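Local coordinates for prephenate dehydratase (Arthrobacter aurescens, PDB 3MWB), which probably catalyses the dehydration and decarboxylation of prephenate to phenylpyruvate in phenylalanine biosynthesis, and binds L-phenylalanine at its ACT domain, at residues D221-R226 with F247-D252; K201-V206 with L230-S235; D257-D262 with A288-H293. One frame throughout, in Å; residues are numbered along the deposited sequence.

In the fold
All three contacts belong to the region of the ACT domain and its C-terminal extension. Contacts 1 and 2 are buried and share one antiparallel sheet, whose strand 245-252 runs between strands 200-207 and 230-237. Contact 1 is apolar, a helix side chain lying on the sheet. Contact 2 spans two non-adjacent strands with charged and hydroxyl side chains, and its strand 230-237 grips bound phenylalanine; each of the two contacts touches the phenylalanine of chain D. Contact 3 is only partly buried, further from the chain's centre and away from the ligands, where helix 258-270 meets an irregular segment. A salt bridge from Arg226 to Asp262 ties it to contact 1.

Contact 1: residues D221-R226 with F247-D252; sequences DQFASR and FSIDAD. With PHE (phenylalanine), chain D.
Phe223 of helix 215-224 and Ala251 of strand 245-252 mark the nearest backbone approach, 7.8 Å from CA to CA, and no hydrogen bond joins the two segments. One ring carries the contact. Phe223 holds CG anti to its own carbonyl carbon (chi1 -66°), which sends the ring from the helix to the strand, where it leans obliquely on two methyl groups. On one rim its CE1 sits 3.8 Å from Ala251 CB; on the other its CE2 is 4.0 Å from Ile249 CG2. Behind the ring, Arg226 folds back onto Gln222: its NH1 reaches Gln222 O in the carbonyl plane (3.0 Å) and also Gln222 OE1, this time from above the amide plane (2.9 Å). Asp221 O is likewise gripped twice, by Ser225 N and Ser225 OG from opposite faces. At the far end of the strand, Phe247 CZ meets CG of the bound phenylalanine of chain D at 3.6 Å, the ligand atom lying at the edge of the Phe247 ring. Phe223 thus fills the layer between sheet and helices, with Leu230 of strand 230-237 beside it and Ala263 and Leu267 of helix 258-270 also packed against it.

Contact 2: residues K201-V206 with L230-S235; sequences KTTVVV and LSRIES. With PHE (phenylalanine), chain C; PHE (phenylalanine), chain D.
Arg232 and Thr203 meet across the sheet through the tip of the arginine. Arg232 CB passes close to Asp250 OD2. CG, placed anti to the backbone N (chi1 -172°), runs on beside Glu234 CG. The chain bends about CG-CD (chi3 60°); CD lies against Glu234 OE2, and NE forms a salt bridge with Asp250 OD2. NH1 gives a salt bridge to Glu234 OE2 (2.8 Å), met on the anti side and somewhat out of the carboxylate plane, and also bonds to Ser248 OG. NH2 ends edge-on against Thr203 CG2, 3.8 Å away; Thr203 OG1 is engaged by Tyr280 and Asp250. Two carboxylates thus fix the rotation of the guanidinium. Strands 200-207 and 230-237 are separated by strand 245-252 in the four-stranded antiparallel sheet of the ACT domain, strand order 2-3-1-4, and Ser231 and Arg232 both face Asp250 as a classic beta bulge. Beside the bulge, Lys201 CE approaches Ser231 OG at 3.9 Å, and one water bridges the pair, accepting from Lys201 NZ (2.9 Å) and bonding to Ser231 OG. Lys201 NZ also salt-bridges Glu85. Strand 230-237, outermost within its own chain but hydrogen-bonded through its backbone to the third subunit, binds the phenylalanine of chain C: Leu230 N donates to its OXT (2.8 Å), and its amino N donates to Leu230 O (2.7 Å). Ile233 CG2 touches CE1 of the ligand ring at 3.7 Å. Asn229 OD1, with Asp211 OD1 and Leu216 N of the third subunit, completes its polar grip, in an inter-subunit pocket consistent with the allosteric feedback site of this family. Ser235 OG bonds to Ile233 N of that subunit, while Ser235 CB packs on the phenylalanine of chain D.

Contact 3: residues D257-D262 with A288-H293; sequences DSRVAD and AVVAPH
Arg259 reaches from helix 258-270 to Ala288 and Val290 with its guanidinium, and the two residues meet different parts of that flat group. Val290 CG2 covers one face, 3.7 Å above the plane and offset toward its rim. Ala288 CB comes instead to the edge, 3.6 Å from Arg259 NH2. CG of the arginine lies between the backbone N and the carbonyl carbon (chi1 63°), and from there the chain runs extended to NE, carrying the charged end across to the other segment. In the next shell, Asp257 OD2 forms a long ion pair with Arg259 NH2 at 3.9 Å; the oxygen is well out of the guanidinium plane, so only charge attraction is at work. Asp257 OD2 is itself bonded by His254 N, while Asp257 O accepts from Val260 N (2.9 Å) and Ala261 N (3.0 Å), opening the helix. Further out, Phe299 of helix 296-311 packs on Ser258, Arg259 and Asp262, and Asp296 OD1 takes the N-H of Ser258. Asp257 holds the N-cap position without a capping bond from its side chain: this is the start of the second ACT-domain helix, packed against the irregular segment that leads into the C-terminal helix.

Contact 1: residues D221-R226 with F247-D252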
# COMPACT_ATOMS: atom_id res chain seq x y z
N ASP A 221 -2.91 -0.96 7.61
CA ASP A 221 -3.38 -1.84 6.55
C ASP A 221 -4.05 -3.10 7.10
O ASP A 221 -4.93 -3.63 6.44
CB ASP A 221 -2.25 -2.23 5.59
CG ASP A 221 -2.78 -2.71 4.24
OD1 ASP A 221 -3.56 -1.97 3.62
OD2 ASP A 221 -2.41 -3.82 3.79
N GLN A 222 -3.65 -3.55 8.29
CA GLN A 222 -4.31 -4.70 8.90
C GLN A 222 -5.82 -4.46 9.04
O GLN A 222 -6.60 -5.36 8.76
CB GLN A 222 -3.69 -5.07 10.25
CG GLN A 222 -2.21 -5.43 10.20
CD GLN A 222 -1.88 -6.46 9.14
OE1 GLN A 222 -2.50 -7.52 9.07
NE2 GLN A 222 -0.89 -6.16 8.31
N PHE A 223 -6.20 -3.24 9.42
CA PHE A 223 -7.60 -2.82 9.46
C PHE A 223 -8.17 -2.49 8.07
O PHE A 223 -9.22 -3.01 7.70
CB PHE A 223 -7.78 -1.63 10.41
CG PHE A 223 -7.51 -1.96 11.87
CD1 PHE A 223 -8.34 -2.81 12.57
CD2 PHE A 223 -6.42 -1.40 12.53
CE1 PHE A 223 -8.09 -3.13 13.91
CE2 PHE A 223 -6.16 -1.71 13.86
CZ PHE A 223 -7.00 -2.56 14.56
N ALA A 224 -7.47 -1.66 7.30
CA ALA A 224 -8.01 -1.18 6.03
C ALA A 224 -8.23 -2.30 5.01
O ALA A 224 -9.26 -2.33 4.34
CB ALA A 224 -7.13 -0.05 5.44
N SER A 225 -7.27 -3.23 4.90
CA SER A 225 -7.37 -4.36 3.95
C SER A 225 -8.50 -5.36 4.28
O SER A 225 -8.83 -6.19 3.44
CB SER A 225 -6.03 -5.10 3.82
OG SER A 225 -5.79 -5.89 4.96
N ARG A 226 -9.05 -5.28 5.50
CA ARG A 226 -10.13 -6.14 5.94
C ARG A 226 -11.45 -5.37 6.18
O ARG A 226 -12.35 -5.85 6.86
CB ARG A 226 -9.70 -6.91 7.20
CG ARG A 226 -8.57 -7.95 6.91
CD ARG A 226 -8.03 -8.47 8.21
NE ARG A 226 -6.96 -9.45 8.01
CZ ARG A 226 -5.66 -9.18 7.99
NH1 ARG A 226 -5.22 -7.94 8.15
NH2 ARG A 226 -4.79 -10.18 7.83
N PHE A 247 1.01 3.21 19.06
CA PHE A 247 -0.19 3.78 18.47
C PHE A 247 -1.42 3.32 19.24
O PHE A 247 -1.63 2.12 19.46
CB PHE A 247 -0.28 3.40 17.00
CG PHE A 247 0.97 3.70 16.23
CD1 PHE A 247 1.27 5.00 15.86
CD2 PHE A 247 1.86 2.67 15.88
CE1 PHE A 247 2.46 5.28 15.15
CE2 PHE A 247 3.03 2.93 15.15
CZ PHE A 247 3.34 4.25 14.80
N SER A 248 -2.20 4.28 19.70
CA SER A 248 -3.47 4.06 20.37
C SER A 248 -4.59 4.18 19.33
O SER A 248 -4.71 5.20 18.62
CB SER A 248 -3.65 5.12 21.46
OG SER A 248 -4.72 4.82 22.34
N ILE A 249 -5.38 3.13 19.19
CA ILE A 249 -6.28 3.02 18.03
C ILE A 249 -7.66 2.52 18.45
O ILE A 249 -7.77 1.55 19.21
CB ILE A 249 -5.68 2.05 16.96
CG1 ILE A 249 -4.39 2.61 16.33
CG2 ILE A 249 -6.69 1.76 15.84
CD1 ILE A 249 -3.56 1.57 15.59
N ASP A 250 -8.71 3.18 17.95
CA ASP A 250 -10.09 2.65 18.07
C ASP A 250 -10.55 2.23 16.69
O ASP A 250 -10.46 3.03 15.73
CB ASP A 250 -11.08 3.69 18.63
CG ASP A 250 -10.71 4.20 20.03
OD1 ASP A 250 -10.00 3.49 20.79
OD2 ASP A 250 -11.16 5.31 20.38
N ALA A 251 -11.02 0.98 16.57
CA ALA A 251 -11.61 0.46 15.33
C ALA A 251 -13.10 0.21 15.51
O ALA A 251 -13.55 -0.08 16.64
CB ALA A 251 -10.91 -0.83 14.92
N ASP A 252 -13.86 0.33 14.42
CA ASP A 252 -15.27 -0.10 14.38
C ASP A 252 -15.33 -1.61 14.34
O ASP A 252 -14.72 -2.24 13.46
CB ASP A 252 -15.96 0.38 13.11
CG ASP A 252 -16.18 1.88 13.07
OD1 ASP A 252 -15.93 2.56 14.10
OD2 ASP A 252 -16.64 2.37 12.01
N PHE D . 7.87 6.78 11.35
CA PHE D . 6.88 5.73 11.01
C PHE D . 6.04 6.07 9.77
O PHE D . 6.23 7.10 9.13
CB PHE D . 5.99 5.38 12.22
CG PHE D . 5.24 6.55 12.82
CD1 PHE D . 4.08 7.06 12.21
CD2 PHE D . 5.65 7.11 14.04
CE1 PHE D . 3.36 8.11 12.79
CE2 PHE D . 4.92 8.17 14.63
CZ PHE D . 3.79 8.68 14.00
OXT PHE D . 5.14 5.32 9.37

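Contact 2: residues K201-V206 with L230-S235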
# COMPACT_ATOMS: atom_id res chain seq x y z
N LYS A 201 -17.08 -0.98 19.30
CA LYS A 201 -15.78 -0.40 19.12
C LYS A 201 -14.75 -1.38 19.67
O LYS A 201 -14.99 -2.07 20.66
CB LYS A 201 -15.74 0.92 19.90
CG LYS A 201 -14.72 1.92 19.44
CD LYS A 201 -14.92 3.30 20.13
CE LYS A 201 -15.80 4.27 19.36
NZ LYS A 201 -15.90 5.56 20.11
N THR A 202 -13.59 -1.45 19.02
CA THR A 202 -12.48 -2.23 19.54
C THR A 202 -11.26 -1.33 19.64
O THR A 202 -10.92 -0.62 18.69
CB THR A 202 -12.20 -3.51 18.69
OG1 THR A 202 -13.32 -4.41 18.78
CG2 THR A 202 -10.93 -4.28 19.18
N THR A 203 -10.60 -1.37 20.80
CA THR A 203 -9.42 -0.55 21.07
C THR A 203 -8.18 -1.43 21.25
O THR A 203 -8.22 -2.48 21.92
CB THR A 203 -9.63 0.37 22.33
OG1 THR A 203 -10.80 1.18 22.16
CG2 THR A 203 -8.43 1.30 22.56
N VAL A 204 -7.07 -0.99 20.66
CA VAL A 204 -5.78 -1.64 20.79
C VAL A 204 -4.65 -0.63 20.97
O VAL A 204 -4.76 0.53 20.58
CB VAL A 204 -5.42 -2.52 19.57
CG1 VAL A 204 -6.30 -3.72 19.50
CG2 VAL A 204 -5.46 -1.70 18.24
N VAL A 205 -3.55 -1.09 21.56
CA VAL A 205 -2.34 -0.29 21.62
C VAL A 205 -1.26 -1.07 20.94
O VAL A 205 -0.97 -2.21 21.34
CB VAL A 205 -1.93 0.05 23.09
CG1 VAL A 205 -0.49 0.67 23.12
CG2 VAL A 205 -2.96 0.99 23.72
N VAL A 206 -0.68 -0.50 19.88
CA VAL A 206 0.31 -1.21 19.06
C VAL A 206 1.68 -0.54 19.16
O VAL A 206 1.86 0.60 18.70
CB VAL A 206 -0.13 -1.32 17.56
CG1 VAL A 206 0.81 -2.24 16.75
CG2 VAL A 206 -1.62 -1.78 17.46
N LEU A 230 -11.60 2.99 11.08
CA LEU A 230 -11.07 3.53 12.33
C LEU A 230 -11.75 4.83 12.76
O LEU A 230 -12.17 5.64 11.92
CB LEU A 230 -9.55 3.73 12.24
CG LEU A 230 -8.73 2.53 11.77
CD1 LEU A 230 -7.25 2.97 11.65
CD2 LEU A 230 -8.88 1.31 12.71
N SER A 231 -11.84 5.04 14.07
CA SER A 231 -12.42 6.27 14.60
C SER A 231 -11.42 7.08 15.43
O SER A 231 -11.71 8.23 15.80
CB SER A 231 -13.67 5.96 15.42
OG SER A 231 -13.32 5.11 16.49
N ARG A 232 -10.27 6.48 15.76
CA ARG A 232 -9.24 7.18 16.51
C ARG A 232 -7.88 6.58 16.27
O ARG A 232 -7.71 5.36 16.29
CB ARG A 232 -9.54 7.19 18.02
CG ARG A 232 -8.58 8.10 18.84
CD ARG A 232 -8.93 8.06 20.34
NE ARG A 232 -8.81 6.69 20.82
CZ ARG A 232 -7.69 6.16 21.31
NH1 ARG A 232 -6.60 6.90 21.44
NH2 ARG A 232 -7.67 4.88 21.66
N ILE A 233 -6.90 7.44 16.00
CA ILE A 233 -5.49 7.04 16.10
C ILE A 233 -4.65 8.16 16.74
O ILE A 233 -4.86 9.34 16.46
CB ILE A 233 -4.89 6.65 14.76
CG1 ILE A 233 -3.38 6.37 14.92
CG2 ILE A 233 -5.18 7.73 13.70
CD1 ILE A 233 -2.72 5.97 13.70
N GLU A 234 -3.73 7.77 17.64
CA GLU A 234 -2.79 8.68 18.26
C GLU A 234 -1.45 7.96 18.48
O GLU A 234 -1.38 6.89 19.08
CB GLU A 234 -3.33 9.24 19.59
CG GLU A 234 -4.81 9.64 19.56
CD GLU A 234 -5.34 10.23 20.85
OE1 GLU A 234 -4.82 11.28 21.29
OE2 GLU A 234 -6.30 9.66 21.42
N SER A 235 -0.38 8.56 17.96
CA SER A 235 0.96 8.12 18.30
C SER A 235 1.42 8.78 19.61
O SER A 235 1.07 9.92 19.93
CB SER A 235 1.92 8.43 17.15
OG SER A 235 1.95 9.84 16.90
N PHE C . -12.17 5.95 9.28
CA PHE C . -11.07 6.29 8.30
C PHE C . -10.09 5.13 8.19
O PHE C . -9.01 5.26 7.55
CB PHE C . -10.32 7.60 8.68
CG PHE C . -9.85 7.67 10.13
CD1 PHE C . -8.73 6.94 10.56
CD2 PHE C . -10.54 8.49 11.05
CE1 PHE C . -8.30 7.00 11.89
CE2 PHE C . -10.11 8.57 12.39
CZ PHE C . -8.98 7.82 12.81
OXT PHE C . -10.34 4.06 8.80
N PHE D . 7.87 6.78 11.35
CA PHE D . 6.88 5.73 11.01
C PHE D . 6.04 6.07 9.77
O PHE D . 6.23 7.10 9.13
CB PHE D . 5.99 5.38 12.22
CG PHE D . 5.24 6.55 12.82
CD1 PHE D . 4.08 7.06 12.21
CD2 PHE D . 5.65 7.11 14.04
CE1 PHE D . 3.36 8.11 12.79
CE2 PHE D . 4.92 8.17 14.63
CZ PHE D . 3.79 8.68 14.00
OXT PHE D . 5.14 5.32 9.37
O HOH W 1 -13.26 6.32 19.06

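Contact 3: residues D257-D262 with A288-H293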
# COMPACT_ATOMS: atom_id res chain seq x y z
N ASP A 257 -16.11 -10.53 15.43
CA ASP A 257 -16.31 -10.33 13.99
C ASP A 257 -15.07 -10.87 13.27
O ASP A 257 -13.94 -10.56 13.65
CB ASP A 257 -16.46 -8.86 13.67
CG ASP A 257 -17.66 -8.23 14.36
OD1 ASP A 257 -18.67 -8.92 14.58
OD2 ASP A 257 -17.59 -7.04 14.68
N SER A 258 -15.29 -11.66 12.22
CA SER A 258 -14.19 -12.36 11.57
C SER A 258 -13.13 -11.40 11.04
O SER A 258 -11.93 -11.68 11.15
CB SER A 258 -14.70 -13.27 10.45
OG SER A 258 -15.57 -14.26 10.95
N ARG A 259 -13.55 -10.25 10.49
CA ARG A 259 -12.60 -9.30 9.92
C ARG A 259 -11.75 -8.65 11.02
O ARG A 259 -10.62 -8.27 10.78
CB ARG A 259 -13.30 -8.21 9.08
CG ARG A 259 -14.24 -7.33 9.90
CD ARG A 259 -15.17 -6.46 9.03
NE ARG A 259 -15.99 -5.58 9.89
CZ ARG A 259 -17.07 -5.97 10.57
NH1 ARG A 259 -17.53 -7.21 10.48
NH2 ARG A 259 -17.73 -5.09 11.33
N VAL A 260 -12.29 -8.57 12.23
CA VAL A 260 -11.60 -7.92 13.33
C VAL A 260 -10.61 -8.89 13.96
O VAL A 260 -9.48 -8.51 14.21
CB VAL A 260 -12.58 -7.35 14.38
CG1 VAL A 260 -11.81 -6.72 15.56
CG2 VAL A 260 -13.55 -6.30 13.74
N ALA A 261 -11.06 -10.12 14.24
CA ALA A 261 -10.17 -11.16 14.72
C ALA A 261 -9.02 -11.33 13.75
O ALA A 261 -7.87 -11.47 14.18
CB ALA A 261 -10.91 -12.51 14.91
N ASP A 262 -9.32 -11.34 12.46
CA ASP A 262 -8.28 -11.48 11.46
C ASP A 262 -7.28 -10.31 11.51
O ASP A 262 -6.07 -10.54 11.51
CB ASP A 262 -8.87 -11.63 10.06
CG ASP A 262 -7.97 -12.43 9.14
OD1 ASP A 262 -7.68 -13.61 9.48
OD2 ASP A 262 -7.56 -11.89 8.08
N ALA A 288 -21.50 -0.66 12.66
CA ALA A 288 -20.44 -0.80 11.66
C ALA A 288 -21.05 -0.97 10.29
O ALA A 288 -22.02 -1.71 10.12
CB ALA A 288 -19.57 -2.01 11.97
N VAL A 289 -20.48 -0.30 9.28
CA VAL A 289 -20.82 -0.64 7.90
C VAL A 289 -19.89 -1.77 7.43
O VAL A 289 -18.67 -1.61 7.45
CB VAL A 289 -20.71 0.59 6.98
CG1 VAL A 289 -20.77 0.16 5.51
CG2 VAL A 289 -21.80 1.60 7.31
N VAL A 290 -20.45 -2.93 7.06
CA VAL A 290 -19.63 -4.06 6.64
C VAL A 290 -19.37 -3.99 5.14
O VAL A 290 -20.30 -4.08 4.35
CB VAL A 290 -20.25 -5.41 7.04
CG1 VAL A 290 -19.33 -6.57 6.67
CG2 VAL A 290 -20.50 -5.41 8.53
N ALA A 291 -18.10 -3.80 4.77
CA ALA A 291 -17.74 -3.57 3.39
C ALA A 291 -17.96 -4.86 2.61
O ALA A 291 -18.09 -5.96 3.23
CB ALA A 291 -16.25 -3.09 3.29
N PRO A 292 -18.02 -4.75 1.26
CA PRO A 292 -18.06 -5.95 0.42
C PRO A 292 -16.88 -6.86 0.73
O PRO A 292 -15.77 -6.37 1.03
CB PRO A 292 -17.87 -5.39 -0.99
CG PRO A 292 -18.49 -4.04 -0.91
CD PRO A 292 -18.15 -3.52 0.45
N HIS A 293 -17.12 -8.17 0.66
CA HIS A 293 -16.03 -9.14 0.74
C HIS A 293 -15.53 -9.30 2.17
O HIS A 293 -14.57 -10.03 2.39
CB HIS A 293 -14.81 -8.73 -0.12
CG HIS A 293 -15.13 -8.22 -1.49
ND1 HIS A 293 -14.46 -7.15 -2.05
CD2 HIS A 293 -15.99 -8.66 -2.44
CE1 HIS A 293 -14.91 -6.94 -3.28
NE2 HIS A 293 -15.84 -7.85 -3.54